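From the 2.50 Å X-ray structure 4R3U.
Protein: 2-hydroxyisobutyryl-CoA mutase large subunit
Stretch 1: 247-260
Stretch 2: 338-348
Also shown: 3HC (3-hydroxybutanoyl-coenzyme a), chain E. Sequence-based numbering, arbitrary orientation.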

ATOM      1  N   TYR A 247       6.834  28.932 -15.269  1.00 35.52           N
ATOM      2  CA  TYR A 247       5.404  28.619 -15.174  1.00 33.62           C
ATOM      3  C   TYR A 247       4.906  27.579 -16.198  1.00 35.94           C
ATOM      4  O   TYR A 247       5.322  27.600 -17.363  1.00 35.75           O
ATOM      5  CB  TYR A 247       4.557  29.902 -15.250  1.00 33.94           C
ATOM      6  CG  TYR A 247       3.229  29.780 -14.550  1.00 32.92           C
ATOM      7  CD1 TYR A 247       3.109  30.052 -13.193  1.00 33.41           C
ATOM      8  CD2 TYR A 247       2.085  29.385 -15.241  1.00 33.25           C
ATOM      9  CE1 TYR A 247       1.883  29.950 -12.540  1.00 32.33           C
ATOM     10  CE2 TYR A 247       0.853  29.268 -14.595  1.00 33.37           C
ATOM     11  CZ  TYR A 247       0.758  29.549 -13.244  1.00 39.33           C
ATOM     12  OH  TYR A 247      -0.453  29.436 -12.607  1.00 38.96           O
ATOM     13  N   ASN A 248       3.992  26.696 -15.741  1.00 30.77           N
ATOM     14  CA  ASN A 248       3.341  25.658 -16.536  1.00 29.66           C
ATOM     15  C   ASN A 248       1.938  26.160 -16.912  1.00 32.52           C
ATOM     16  O   ASN A 248       1.061  26.180 -16.052  1.00 30.82           O
ATOM     17  CB  ASN A 248       3.295  24.350 -15.755  1.00 27.14           C
ATOM     18  CG  ASN A 248       4.656  23.889 -15.326  1.00 28.23           C
ATOM     19  OD1 ASN A 248       5.492  23.561 -16.154  1.00 27.58           O
ATOM     20  ND2 ASN A 248       4.921  23.886 -14.026  1.00 22.93           N
ATOM     21  N   PRO A 249       1.736  26.665 -18.163  1.00 28.78           N
ATOM     22  CA  PRO A 249       0.431  27.263 -18.510  1.00 27.96           C
ATOM     23  C   PRO A 249      -0.769  26.311 -18.619  1.00 29.77           C
ATOM     24  O   PRO A 249      -1.893  26.792 -18.743  1.00 30.31           O
ATOM     25  CB  PRO A 249       0.711  27.965 -19.854  1.00 29.16           C
ATOM     26  CG  PRO A 249       1.805  27.187 -20.448  1.00 33.01           C
ATOM     27  CD  PRO A 249       2.684  26.759 -19.303  1.00 29.15           C
ATOM     28  N   ILE A 250      -0.543  25.004 -18.631  1.00 25.17           N
ATOM     29  CA  ILE A 250      -1.596  24.006 -18.811  1.00 22.96           C
ATOM     30  C   ILE A 250      -1.130  22.672 -18.264  1.00 25.72           C
ATOM     31  O   ILE A 250       0.059  22.385 -18.197  1.00 28.83           O
ATOM     32  CB  ILE A 250      -1.928  23.885 -20.337  1.00 24.82           C
ATOM     33  CG1 ILE A 250      -3.211  23.053 -20.599  1.00 23.70           C
ATOM     34  CG2 ILE A 250      -0.697  23.370 -21.170  1.00 26.03           C
ATOM     35  CD1 ILE A 250      -3.730  23.061 -22.065  1.00 22.47           C
ATOM     36  N   ASN A 251      -2.089  21.856 -17.924  1.00 21.53           N
ATOM     37  CA  ASN A 251      -2.007  20.472 -17.567  1.00 20.41           C
ATOM     38  C   ASN A 251      -3.065  19.880 -18.464  1.00 26.12           C
ATOM     39  O   ASN A 251      -4.273  20.048 -18.183  1.00 24.54           O
ATOM     40  CB  ASN A 251      -2.374  20.235 -16.096  1.00 17.12           C
ATOM     41  CG  ASN A 251      -1.198  20.112 -15.174  1.00 28.12           C
ATOM     42  OD1 ASN A 251      -0.036  20.374 -15.502  1.00 30.09           O
ATOM     43  ND2 ASN A 251      -1.482  19.738 -13.983  1.00 21.89           N
ATOM     44  N   ILE A 252      -2.620  19.303 -19.620  1.00 23.52           N
ATOM     45  CA  ILE A 252      -3.476  18.589 -20.574  1.00 23.20           C
ATOM     46  C   ILE A 252      -3.849  17.323 -19.792  1.00 27.27           C
ATOM     47  O   ILE A 252      -2.974  16.536 -19.435  1.00 28.30           O
ATOM     48  CB  ILE A 252      -2.767  18.329 -21.929  1.00 27.33           C
ATOM     49  CG1 ILE A 252      -2.201  19.641 -22.506  1.00 29.46           C
ATOM     50  CG2 ILE A 252      -3.719  17.666 -22.928  1.00 28.06           C
ATOM     51  CD1 ILE A 252      -0.999  19.519 -23.444  1.00 29.60           C
ATOM     52  N   SER A 253      -5.123  17.209 -19.421  1.00 22.61           N
ATOM     53  CA  SER A 253      -5.602  16.209 -18.468  1.00 20.29           C
ATOM     54  C   SER A 253      -6.332  14.960 -18.944  1.00 24.17           C
ATOM     55  O   SER A 253      -7.237  15.018 -19.767  1.00 24.32           O
ATOM     56  CB  SER A 253      -6.387  16.880 -17.341  1.00 19.33           C
ATOM     57  OG  SER A 253      -5.865  18.147 -16.974  1.00 21.62           O
ATOM     58  N   GLY A 254      -5.977  13.847 -18.326  1.00 20.28           N
ATOM     59  CA  GLY A 254      -6.614  12.555 -18.560  1.00 20.13           C
ATOM     60  C   GLY A 254      -7.412  12.104 -17.350  1.00 20.77           C
ATOM     61  O   GLY A 254      -8.396  11.370 -17.498  1.00 18.39           O
ATOM     62  N   TYR A 255      -7.008  12.602 -16.149  1.00 16.91           N
ATOM     63  CA  TYR A 255      -7.653  12.299 -14.884  1.00 17.17           C
ATOM     64  C   TYR A 255      -9.202  12.305 -14.945  1.00 23.34           C
ATOM     65  O   TYR A 255      -9.857  11.328 -14.558  1.00 24.27           O
ATOM     66  CB  TYR A 255      -7.140  13.240 -13.762  1.00 17.36           C
ATOM     67  CG  TYR A 255      -7.718  12.899 -12.397  1.00 17.33           C
ATOM     68  CD1 TYR A 255      -7.153  11.898 -11.606  1.00 17.51           C
ATOM     69  CD2 TYR A 255      -8.876  13.523 -11.931  1.00 17.81           C
ATOM     70  CE1 TYR A 255      -7.734  11.510 -10.399  1.00 16.74           C
ATOM     71  CE2 TYR A 255      -9.461  13.152 -10.718  1.00 18.23           C
ATOM     72  CZ  TYR A 255      -8.889  12.142  -9.954  1.00 23.09           C
ATOM     73  OH  TYR A 255      -9.455  11.774  -8.750  1.00 21.82           O
ATOM     74  N   HIS A 256      -9.765  13.426 -15.409  1.00 20.59           N
ATOM     75  CA  HIS A 256     -11.196  13.677 -15.489  1.00 19.61           C
ATOM     76  C   HIS A 256     -11.868  12.778 -16.490  1.00 24.38           C
ATOM     77  O   HIS A 256     -13.021  12.412 -16.276  1.00 23.45           O
ATOM     78  CB  HIS A 256     -11.449  15.152 -15.795  1.00 19.61           C
ATOM     79  CG  HIS A 256     -10.539  16.068 -15.033  1.00 22.29           C
ATOM     80  ND1 HIS A 256      -9.278  16.410 -15.525  1.00 24.50           N
ATOM     81  CD2 HIS A 256     -10.713  16.656 -13.829  1.00 22.79           C
ATOM     82  CE1 HIS A 256      -8.748  17.207 -14.613  1.00 22.99           C
ATOM     83  NE2 HIS A 256      -9.574  17.390 -13.579  1.00 22.76           N
ATOM     84  N   ILE A 257     -11.157  12.438 -17.606  1.00 22.99           N
ATOM     85  CA  ILE A 257     -11.648  11.526 -18.639  1.00 22.53           C
ATOM     86  C   ILE A 257     -11.815  10.153 -17.966  1.00 24.65           C
ATOM     87  O   ILE A 257     -12.889   9.549 -18.078  1.00 24.73           O
ATOM     88  CB  ILE A 257     -10.720  11.516 -19.911  1.00 26.50           C
ATOM     89  CG1 ILE A 257     -10.782  12.876 -20.676  1.00 27.20           C
ATOM     90  CG2 ILE A 257     -11.038  10.336 -20.872  1.00 25.57           C
ATOM     91  CD1 ILE A 257      -9.527  13.227 -21.484  1.00 25.42           C
ATOM     92  N   SER A 258     -10.784   9.699 -17.207  1.00 20.22           N
ATOM     93  CA  SER A 258     -10.860   8.428 -16.469  1.00 19.54           C
ATOM     94  C   SER A 258     -12.006   8.445 -15.445  1.00 21.82           C
ATOM     95  O   SER A 258     -12.851   7.543 -15.426  1.00 21.47           O
ATOM     96  CB  SER A 258      -9.544   8.139 -15.757  1.00 19.93           C
ATOM     97  OG  SER A 258      -9.592   6.856 -15.160  1.00 22.92           O
ATOM     98  N   GLU A 259     -12.011   9.474 -14.587  1.00 18.38           N
ATOM     99  CA  GLU A 259     -12.998   9.653 -13.520  1.00 17.97           C
ATOM    100  C   GLU A 259     -14.451   9.822 -14.015  1.00 20.24           C
ATOM    101  O   GLU A 259     -15.392   9.491 -13.272  1.00 19.74           O
ATOM    102  CB  GLU A 259     -12.553  10.752 -12.561  1.00 18.22           C
ATOM    103  CG  GLU A 259     -11.325  10.355 -11.765  1.00 19.47           C
ATOM    104  CD  GLU A 259     -11.594   9.493 -10.552  1.00 34.81           C
ATOM    105  OE1 GLU A 259     -10.998   8.396 -10.458  1.00 36.73           O
ATOM    106  OE2 GLU A 259     -12.429   9.897  -9.710  1.00 28.10           O
ATOM    107  N   ALA A 260     -14.620  10.290 -15.279  1.00 16.13           N
ATOM    108  CA  ALA A 260     -15.915  10.397 -15.954  1.00 16.19           C
ATOM    109  C   ALA A 260     -16.400   8.982 -16.402  1.00 18.80           C
ATOM    110  O   ALA A 260     -17.520   8.850 -16.888  1.00 18.41           O
ATOM    111  CB  ALA A 260     -15.812  11.322 -17.158  1.00 16.30           C
ATOM    112  N   LEU A 338       7.713  14.367 -21.537  1.00 29.89           N
ATOM    113  CA  LEU A 338       6.424  14.510 -20.874  1.00 27.81           C
ATOM    114  C   LEU A 338       6.620  14.603 -19.375  1.00 30.14           C
ATOM    115  O   LEU A 338       7.250  13.735 -18.775  1.00 30.83           O
ATOM    116  CB  LEU A 338       5.483  13.326 -21.241  1.00 26.88           C
ATOM    117  CG  LEU A 338       4.037  13.371 -20.734  1.00 28.37           C
ATOM    118  CD1 LEU A 338       3.081  12.817 -21.762  1.00 26.98           C
ATOM    119  CD2 LEU A 338       3.884  12.603 -19.417  1.00 28.17           C
ATOM    120  N   ARG A 339       6.089  15.666 -18.788  1.00 26.00           N
ATOM    121  CA  ARG A 339       6.098  15.912 -17.349  1.00 25.44           C
ATOM    122  C   ARG A 339       4.626  15.831 -16.956  1.00 29.14           C
ATOM    123  O   ARG A 339       3.771  16.341 -17.698  1.00 28.30           O
ATOM    124  CB  ARG A 339       6.678  17.307 -16.980  1.00 24.49           C
ATOM    125  CG  ARG A 339       8.149  17.545 -17.359  1.00 25.57           C
ATOM    126  CD  ARG A 339       8.534  18.992 -17.134  1.00 27.02           C
ATOM    127  NE  ARG A 339       7.578  19.883 -17.797  1.00 29.28           N
ATOM    128  CZ  ARG A 339       7.204  21.078 -17.356  1.00 28.26           C
ATOM    129  NH1 ARG A 339       7.725  21.578 -16.244  1.00 25.75           N
ATOM    130  NH2 ARG A 339       6.312  21.782 -18.025  1.00 26.76           N
ATOM    131  N   PHE A 340       4.317  15.155 -15.825  1.00 24.82           N
ATOM    132  CA  PHE A 340       2.929  14.998 -15.393  1.00 23.06           C
ATOM    133  C   PHE A 340       2.698  14.986 -13.888  1.00 25.13           C
ATOM    134  O   PHE A 340       3.544  14.520 -13.118  1.00 25.59           O
ATOM    135  CB  PHE A 340       2.239  13.786 -16.078  1.00 24.14           C
ATOM    136  CG  PHE A 340       2.578  12.414 -15.532  1.00 24.61           C
ATOM    137  CD1 PHE A 340       3.772  11.779 -15.878  1.00 27.44           C
ATOM    138  CD2 PHE A 340       1.675  11.725 -14.723  1.00 24.30           C
ATOM    139  CE1 PHE A 340       4.058  10.486 -15.416  1.00 26.27           C
ATOM    140  CE2 PHE A 340       1.982  10.448 -14.230  1.00 25.26           C
ATOM    141  CZ  PHE A 340       3.161   9.833 -14.590  1.00 23.64           C
ATOM    142  N   HIS A 341       1.534  15.545 -13.487  1.00 19.80           N
ATOM    143  CA  HIS A 341       1.029  15.503 -12.131  1.00 17.97           C
ATOM    144  C   HIS A 341       0.132  14.277 -12.144  1.00 23.14           C
ATOM    145  O   HIS A 341      -0.490  13.956 -13.169  1.00 23.69           O
ATOM    146  CB  HIS A 341       0.188  16.740 -11.785  1.00 17.43           C
ATOM    147  CG  HIS A 341      -0.546  16.623 -10.466  1.00 18.44           C
ATOM    148  ND1 HIS A 341       0.118  16.685  -9.250  1.00 18.72           N
ATOM    149  CD2 HIS A 341      -1.854  16.404 -10.222  1.00 18.42           C
ATOM    150  CE1 HIS A 341      -0.792  16.506  -8.325  1.00 17.04           C
ATOM    151  NE2 HIS A 341      -1.996  16.354  -8.853  1.00 17.39           N
ATOM    152  N   CYS A 342       0.065  13.592 -11.012  1.00 22.10           N
ATOM    153  CA  CYS A 342      -0.753  12.393 -10.882  1.00 21.13           C
ATOM    154  C   CYS A 342      -1.634  12.509  -9.634  1.00 20.62           C
ATOM    155  O   CYS A 342      -1.220  13.068  -8.625  1.00 19.29           O
ATOM    156  CB  CYS A 342       0.138  11.145 -10.836  1.00 21.26           C
ATOM    157  SG  CYS A 342      -0.755   9.576 -10.929  1.00 24.27           S
ATOM    158  N   GLN A 343      -2.851  11.984  -9.719  1.00 17.58           N
ATOM    159  CA  GLN A 343      -3.756  11.893  -8.590  1.00 16.40           C
ATOM    160  C   GLN A 343      -4.225  10.471  -8.597  1.00 19.59           C
ATOM    161  O   GLN A 343      -4.466   9.914  -9.671  1.00 20.14           O
ATOM    162  CB  GLN A 343      -4.932  12.877  -8.703  1.00 16.63           C
ATOM    163  CG  GLN A 343      -5.828  12.909  -7.451  1.00 13.38           C
ATOM    164  CD  GLN A 343      -6.910  13.965  -7.508  1.00 19.26           C
ATOM    165  OE1 GLN A 343      -6.898  14.891  -8.323  1.00 14.24           O
ATOM    166  NE2 GLN A 343      -7.853  13.878  -6.611  1.00 15.09           N
ATOM    167  N   THR A 344      -4.330   9.864  -7.408  1.00 16.78           N
ATOM    168  CA  THR A 344      -4.798   8.502  -7.248  1.00 16.51           C
ATOM    169  C   THR A 344      -6.289   8.472  -7.594  1.00 22.21           C
ATOM    170  O   THR A 344      -6.963   9.519  -7.484  1.00 22.43           O
ATOM    171  CB  THR A 344      -4.386   7.949  -5.863  1.00 20.20           C
ATOM    172  OG1 THR A 344      -5.017   8.701  -4.825  1.00 23.29           O
ATOM    173  CG2 THR A 344      -2.863   7.958  -5.650  1.00 14.64           C
ATOM    174  N   ALA A 345      -6.802   7.305  -8.089  1.00 19.22           N
ATOM    175  CA  ALA A 345      -8.203   7.186  -8.486  1.00 18.23           C
ATOM    176  C   ALA A 345      -9.208   7.253  -7.346  1.00 21.89           C
ATOM    177  O   ALA A 345      -9.432   6.275  -6.611  1.00 22.20           O
ATOM    178  CB  ALA A 345      -8.414   5.930  -9.305  1.00 19.20           C
ATOM    179  N   ALA A 346      -9.875   8.398  -7.250  1.00 19.03           N
ATOM    180  CA  ALA A 346     -10.926   8.689  -6.286  1.00 17.45           C
ATOM    181  C   ALA A 346     -12.160   7.746  -6.545  1.00 25.16           C
ATOM    182  O   ALA A 346     -12.803   7.288  -5.589  1.00 26.06           O
ATOM    183  CB  ALA A 346     -11.311  10.122  -6.457  1.00 17.04           C
ATOM    184  N   ALA A 347     -12.435   7.404  -7.842  1.00 22.34           N
ATOM    185  CA  ALA A 347     -13.540   6.527  -8.203  1.00 22.20           C
ATOM    186  C   ALA A 347     -13.413   5.063  -7.646  1.00 24.81           C
ATOM    187  O   ALA A 347     -14.432   4.339  -7.601  1.00 25.19           O
ATOM    188  CB  ALA A 347     -13.752   6.528  -9.715  1.00 22.27           C
ATOM    189  N   THR A 348     -12.190   4.646  -7.213  1.00 19.92           N
ATOM    190  CA  THR A 348     -11.956   3.309  -6.645  1.00 19.23           C
ATOM    191  C   THR A 348     -12.260   3.236  -5.132  1.00 23.72           C
ATOM    192  O   THR A 348     -12.351   2.141  -4.561  1.00 25.54           O
ATOM    193  CB  THR A 348     -10.537   2.852  -6.860  1.00 17.82           C
ATOM    194  OG1 THR A 348      -9.676   3.716  -6.147  1.00 21.88           O
ATOM    195  CG2 THR A 348     -10.145   2.761  -8.311  1.00 21.56           C
TER
HETATM  196  N1A 3HC E 801      17.093  16.701 -11.321  0.50 46.88           N
HETATM  197  C2A 3HC E 801      17.325  18.148 -11.535  0.50 45.91           C
HETATM  198  N3A 3HC E 801      16.079  18.923 -11.491  0.50 44.89           N
HETATM  199  C4A 3HC E 801      14.881  18.331 -11.265  0.50 45.41           C
HETATM  200  C5A 3HC E 801      14.765  16.998 -11.086  0.50 46.16           C
HETATM  201  C6A 3HC E 801      15.857  16.204 -11.137  0.50 45.41           C
HETATM  202  N6A 3HC E 801      15.679  14.895 -10.957  0.50 43.70           N
HETATM  203  N7A 3HC E 801      13.471  16.738 -10.878  0.50 44.40           N
HETATM  204  C8A 3HC E 801      12.802  17.887 -10.918  0.50 42.80           C
HETATM  205  N9A 3HC E 801      13.664  18.863 -11.188  0.50 42.50           N
HETATM  206  C1B 3HC E 801      13.412  20.328 -11.338  0.50 38.06           C
HETATM  207  C2B 3HC E 801      12.540  20.650 -12.535  0.50 35.54           C
HETATM  208  O2B 3HC E 801      13.314  20.796 -13.730  0.50 35.58           O
HETATM  209  C3B 3HC E 801      11.890  21.956 -12.112  0.50 38.73           C
HETATM  210  O3B 3HC E 801      12.782  23.074 -12.340  0.50 44.84           O
HETATM  211  P3B 3HC E 801      12.306  24.468 -13.002  0.50 43.89           P
HETATM  212  O7A 3HC E 801      11.284  24.957 -12.054  0.50 45.33           O
HETATM  213  O8A 3HC E 801      13.569  25.247 -13.006  0.50 47.76           O
HETATM  214  O9A 3HC E 801      11.817  24.040 -14.332  0.50 39.49           O
HETATM  215  C4B 3HC E 801      11.713  21.792 -10.606  0.50 36.96           C
HETATM  216  O4B 3HC E 801      12.691  20.797 -10.176  0.50 38.51           O
HETATM  217  C5B 3HC E 801      10.274  21.374 -10.257  0.50 34.44           C
HETATM  218  O5B 3HC E 801      10.052  19.997 -10.633  0.50 33.39           O
HETATM  219  P1A 3HC E 801       8.962  19.528 -11.750  0.50 33.76           P
HETATM  220  O1A 3HC E 801       8.686  20.609 -12.735  0.50 34.58           O
HETATM  221  O2A 3HC E 801       9.369  18.207 -12.259  0.50 32.48           O
HETATM  222  O3A 3HC E 801       7.712  19.280 -10.715  0.50 33.55           O
HETATM  223  P2A 3HC E 801       6.486  20.294 -10.383  0.50 29.74           P
HETATM  224  O4A 3HC E 801       5.648  19.658  -9.356  0.50 28.43           O
HETATM  225  O5A 3HC E 801       6.971  21.676 -10.152  0.50 33.02           O
HETATM  226  O6A 3HC E 801       5.728  20.290 -11.771  0.50 28.82           O
HETATM  227  CBP 3HC E 801       4.052  19.695 -13.417  0.50 27.99           C
HETATM  228  CCP 3HC E 801       4.987  19.178 -12.302  0.50 29.25           C
HETATM  229  CDP 3HC E 801       4.955  20.151 -14.570  0.50 26.17           C
HETATM  230  CEP 3HC E 801       3.184  18.539 -13.929  0.50 28.00           C
HETATM  231  CAP 3HC E 801       3.179  20.894 -12.915  0.50 27.59           C
HETATM  232  OAP 3HC E 801       2.373  21.514 -13.942  0.50 27.43           O
HETATM  233  C9P 3HC E 801       2.378  20.671 -11.600  0.50 28.49           C
HETATM  234  O9P 3HC E 801       2.884  20.892 -10.499  0.50 29.02           O
HETATM  235  N8P 3HC E 801       1.089  20.322 -11.744  0.50 28.88           N
HETATM  236  C7P 3HC E 801       0.214  20.153 -10.578  0.50 26.92           C
HETATM  237  C6P 3HC E 801      -1.235  20.014 -11.021  0.50 24.04           C
HETATM  238  C5P 3HC E 801      -2.178  19.730  -9.847  0.50 21.79           C
HETATM  239  O5P 3HC E 801      -1.771  19.531  -8.699  0.50 21.65           O
HETATM  240  N4P 3HC E 801      -3.467  19.724 -10.203  0.50 20.57           N
HETATM  241  C3P 3HC E 801      -4.536  19.454  -9.253  0.50 22.35           C
HETATM  242  C2P 3HC E 801      -5.718  18.942 -10.030  0.50 22.78           C
HETATM  243  S1P 3HC E 801      -7.094  18.475  -8.936  0.50 26.37           S
HETATM  244  C1  3HC E 801      -8.255  17.995 -10.225  0.50 27.73           C
HETATM  245  O1  3HC E 801      -8.410  18.620 -11.273  0.50 27.03           O
HETATM  246  C2  3HC E 801      -9.013  16.673 -10.008  0.50 29.36           C
HETATM  247  C3  3HC E 801     -10.178  16.824  -9.027  0.50 31.51           C
HETATM  248  O3  3HC E 801      -9.688  17.317  -7.785  0.50 33.43           O
HETATM  249  C4  3HC E 801     -11.265  17.756  -9.585  0.50 31.00           C
HETATM  250  O   HOH W   1       7.495  22.826 -13.670  1.00 37.80           O

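Two chain segments can be linked near their ends by side-chain hydrogen bonds, with a ligand lying against both between the links, and the large subunit of 2-hydroxyisobutyryl-CoA mutase offers a clear example. The first stretch passes from extended chain through a short strand that includes Ser253 into a helix beginning at Tyr255; the second carries a strand that runs to Thr344 into a short 3-10 segment at 346-348. Their backbones never pair. Asn251 CA lies 7.7 Å from Phe340 CA and Tyr255 CA 7.4 Å from Gln343 CA, closing to 6.2 Å between Glu259 CA and Ala347 CA, so side chains must span the gap.

At one end, Arg339 reaches Asn248 with both terminal nitrogens: NH2 and NH1 donate to Asn248 OD1 at 2.7 and 3.0 Å. The carbonyl oxygen lies near the guanidinium plane, where the N-H groups point, leaving one face free to lie against the ligand's CDP methyl. A water accepts from Asn248 ND2 (2.8 Å) and, weakly, from Arg339 NH1 (2.9 Å).

At the other end, the Glu259 carboxylate accepts from backbone. Ala347 N donates to Glu259 OE1 at 3.1 Å, nearly straight, and weakly to OE2, also at 3.1 Å. The alanine methyls pack against the carboxylate: Ala346 CB and Glu259 OE2 are 3.4 Å apart.

Between these anchors, Tyr255 has the most surface covered by the other stretch. Its OH packs 3.4 Å from Ala346 CB, while Gln343 OE1 lies over one ring face; the 3.4 Å approach of Tyr255 OH to Gln343 NE2 has too poor an angle for a hydrogen bond. The thioester end of 3-hydroxybutanoyl-CoA lies close by, with His256 NE2 donating to its O1 at 2.9 Å and Gln343 OE1 3.2 Å from its C2. Only 383 Å² is buried directly between the stretches, and the bound 3-hydroxybutanoyl-CoA contacts residues of both stretches, among them His256 and Gln343.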